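Local coordinates for UPF0230 protein TM1468 (Thermotoga maritima, PDB 1VPV) that binds long-chain fatty acids such as palmitate and may play a role in lipid transport or fatty acid metabolism, at residues V19-D24 with G277-T282. Sequence-based numbering, arbitrary orientation.
Sequences VDSTAD and GKVITT. With PLM (palmitic acid), chain D.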
loop_
_atom_site.group_PDB
_atom_site.type_symbol
_atom_site.label_atom_id
_atom_site.label_comp_id
_atom_site.label_asym_id
_atom_site.label_seq_id
_atom_site.Cartn_x
_atom_site.Cartn_y
_atom_site.Cartn_z
ATOM N N VAL A 19 -2.377 -3.220 -9.621
ATOM C CA VAL A 19 -2.307 -3.381 -8.142
ATOM C C VAL A 19 -3.754 -3.437 -7.650
ATOM O O VAL A 19 -4.684 -3.136 -8.388
ATOM C CB VAL A 19 -1.531 -2.246 -7.438
ATOM C CG1 VAL A 19 -0.079 -2.132 -7.999
ATOM C CG2 VAL A 19 -2.266 -0.898 -7.580
ATOM N N ASP A 20 -3.938 -3.847 -6.409
ATOM C CA ASP A 20 -5.231 -3.824 -5.781
ATOM C C ASP A 20 -5.429 -2.501 -5.042
ATOM O O ASP A 20 -4.472 -1.744 -4.859
ATOM C CB ASP A 20 -5.391 -5.035 -4.879
ATOM C CG ASP A 20 -4.478 -5.000 -3.672
ATOM O OD1 ASP A 20 -4.661 -4.109 -2.787
ATOM O OD2 ASP A 20 -3.604 -5.897 -3.608
ATOM N N SER A 21 -6.677 -2.209 -4.651
ATOM C CA SER A 21 -7.003 -0.901 -4.074
ATOM C C SER A 21 -6.264 -0.609 -2.755
ATOM O O SER A 21 -6.080 0.549 -2.386
ATOM C CB SER A 21 -8.494 -0.782 -3.836
ATOM O OG SER A 21 -8.908 -1.791 -2.952
ATOM N N THR A 22 -5.842 -1.663 -2.064
ATOM C CA THR A 22 -5.037 -1.518 -0.852
ATOM C C THR A 22 -3.603 -1.021 -1.101
ATOM O O THR A 22 -2.902 -0.779 -0.159
ATOM C CB THR A 22 -4.933 -2.846 -0.052
ATOM O OG1 THR A 22 -4.013 -3.725 -0.682
ATOM C CG2 THR A 22 -6.260 -3.516 0.019
ATOM N N ALA A 23 -3.187 -0.917 -2.355
ATOM C CA ALA A 23 -1.925 -0.271 -2.711
ATOM C C ALA A 23 -1.922 1.257 -2.557
ATOM O O ALA A 23 -0.836 1.866 -2.538
ATOM C CB ALA A 23 -1.491 -0.646 -4.162
ATOM N N ASP A 24 -3.116 1.865 -2.476
ATOM C CA ASP A 24 -3.250 3.315 -2.299
ATOM C C ASP A 24 -2.327 4.038 -3.287
ATOM O O ASP A 24 -1.539 4.916 -2.910
ATOM C CB ASP A 24 -2.894 3.719 -0.860
ATOM C CG ASP A 24 -3.779 3.059 0.187
ATOM O OD1 ASP A 24 -4.940 2.710 -0.133
ATOM O OD2 ASP A 24 -3.319 2.918 1.363
ATOM N N GLY A 277 -6.876 4.508 0.730
ATOM C CA GLY A 277 -8.208 4.153 0.215
ATOM C C GLY A 277 -9.181 3.680 1.293
ATOM O O GLY A 277 -8.898 3.749 2.488
ATOM N N LYS A 278 -10.331 3.188 0.850
ATOM C CA LYS A 278 -11.410 2.783 1.767
ATOM C C LYS A 278 -11.025 1.568 2.628
ATOM O O LYS A 278 -11.279 1.531 3.826
ATOM C CB LYS A 278 -12.724 2.486 1.000
ATOM C CG LYS A 278 -13.133 3.529 -0.031
ATOM C CD LYS A 278 -14.569 3.270 -0.501
ATOM C CE LYS A 278 -15.025 4.262 -1.568
ATOM N NZ LYS A 278 -16.294 3.775 -2.164
ATOM N N VAL A 279 -10.409 0.580 2.011
ATOM C CA VAL A 279 -10.037 -0.637 2.733
ATOM C C VAL A 279 -8.929 -0.369 3.761
ATOM O O VAL A 279 -9.042 -0.737 4.928
ATOM C CB VAL A 279 -9.650 -1.749 1.751
ATOM C CG1 VAL A 279 -9.142 -2.960 2.480
ATOM C CG2 VAL A 279 -10.875 -2.138 0.922
ATOM N N ILE A 280 -7.858 0.273 3.353
ATOM C CA ILE A 280 -6.800 0.553 4.296
ATOM C C ILE A 280 -7.333 1.420 5.465
ATOM O O ILE A 280 -7.098 1.128 6.654
ATOM C CB ILE A 280 -5.587 1.153 3.576
ATOM C CG1 ILE A 280 -4.915 0.063 2.713
ATOM C CG2 ILE A 280 -4.612 1.757 4.557
ATOM C CD1 ILE A 280 -4.123 -0.965 3.499
ATOM N N THR A 281 -8.097 2.443 5.123
ATOM C CA THR A 281 -8.663 3.327 6.137
ATOM C C THR A 281 -9.520 2.584 7.138
ATOM O O THR A 281 -9.507 2.878 8.340
ATOM C CB THR A 281 -9.527 4.410 5.483
ATOM O OG1 THR A 281 -8.701 5.140 4.581
ATOM C CG2 THR A 281 -10.055 5.377 6.514
ATOM N N THR A 282 -10.300 1.648 6.618
ATOM C CA THR A 282 -11.247 0.889 7.415
ATOM C C THR A 282 -10.487 0.175 8.506
ATOM O O THR A 282 -10.952 0.117 9.657
ATOM C CB THR A 282 -12.054 -0.084 6.530
ATOM O OG1 THR A 282 -13.056 0.658 5.781
ATOM C CG2 THR A 282 -12.727 -1.173 7.388
HETATM C C1 PLM D . -9.202 -7.943 2.609
HETATM O O1 PLM D . -8.853 -8.968 1.952
HETATM O O2 PLM D . -10.344 -7.861 3.163
HETATM C C2 PLM D . -8.222 -6.795 2.695
HETATM C C3 PLM D . -7.522 -6.768 4.038
HETATM C C4 PLM D . -6.652 -5.522 4.148
HETATM C C5 PLM D . -6.017 -5.481 5.534
HETATM C C6 PLM D . -5.143 -4.268 5.727
HETATM C C7 PLM D . -4.452 -4.253 7.081
HETATM C C8 PLM D . -3.920 -2.862 7.412
HETATM C C9 PLM D . -2.673 -2.539 6.620
HETATM C CA PLM D . -2.183 -1.128 6.875
HETATM C CB PLM D . -0.847 -0.892 6.188
HETATM C CC PLM D . -0.503 0.595 6.195
HETATM C CD PLM D . 0.918 0.870 5.660
HETATM C CE PLM D . 1.182 2.352 5.458
HETATM C CF PLM D . 2.632 2.647 5.108
HETATM C CG PLM D . 2.926 2.477 3.615
HETATM O O HOH W 1 -7.256 1.179 0.420
#
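Thr22 faces Ile280 and Asp24 faces Gly277 across this buried contact, where a 3-10 turn (21-23) following strand 15-20 meets the N-terminal end of helix 278-284, the CA atoms of the first pair lying 5.8 Å apart. In this DegV fold the strand belongs to one mixed sheet, while the helix links strands 267-275 and 289-295 of the other, so the two halves of the protein meet here beside the bound palmitate. Asp24 makes the direct polar link: OD1 accepts the N-H of Gly277, the N-cap residue, at 2.8 Å. The bond is nearly straight at the hydrogen (168°), yet the nitrogen stands well above the carboxylate plane, 64° out of it. A water forms a second link, within hydrogen-bonding distance of the same OD1 and accepting from Ile280 N in the first turn of the helix. The carboxylate's negative charge would be favoured by this helix start, and its other oxygen, OD2, is hydrogen-bonded to Ser134 while lying 3.5 Å from Ile280 CG1. With CG1 anti to its own carbonyl carbon (chi1 -70°), Ile280 also sets that methylene 3.6 Å from Thr22 O. Beside the polar link the contact is apolar: Thr22 CG2 meets Val279 CG1 at 3.8 Å, with Leu40 of strand 35-43 touching both side chains. Farther along the chain, Thr281 and Thr282 turn their hydroxyls back onto the carbonyls of Gly277 and Lys278, each doubling the helical N-H bond from the opposite face. Thr75 and Ser108 hold the fatty acid by hydrogen bonds, and helix 278-284 supplies hydrocarbon to its chain: Val279 CG1 lies 3.9 Å from palmitate C4, and Ile280 CD1 3.8 Å from C9.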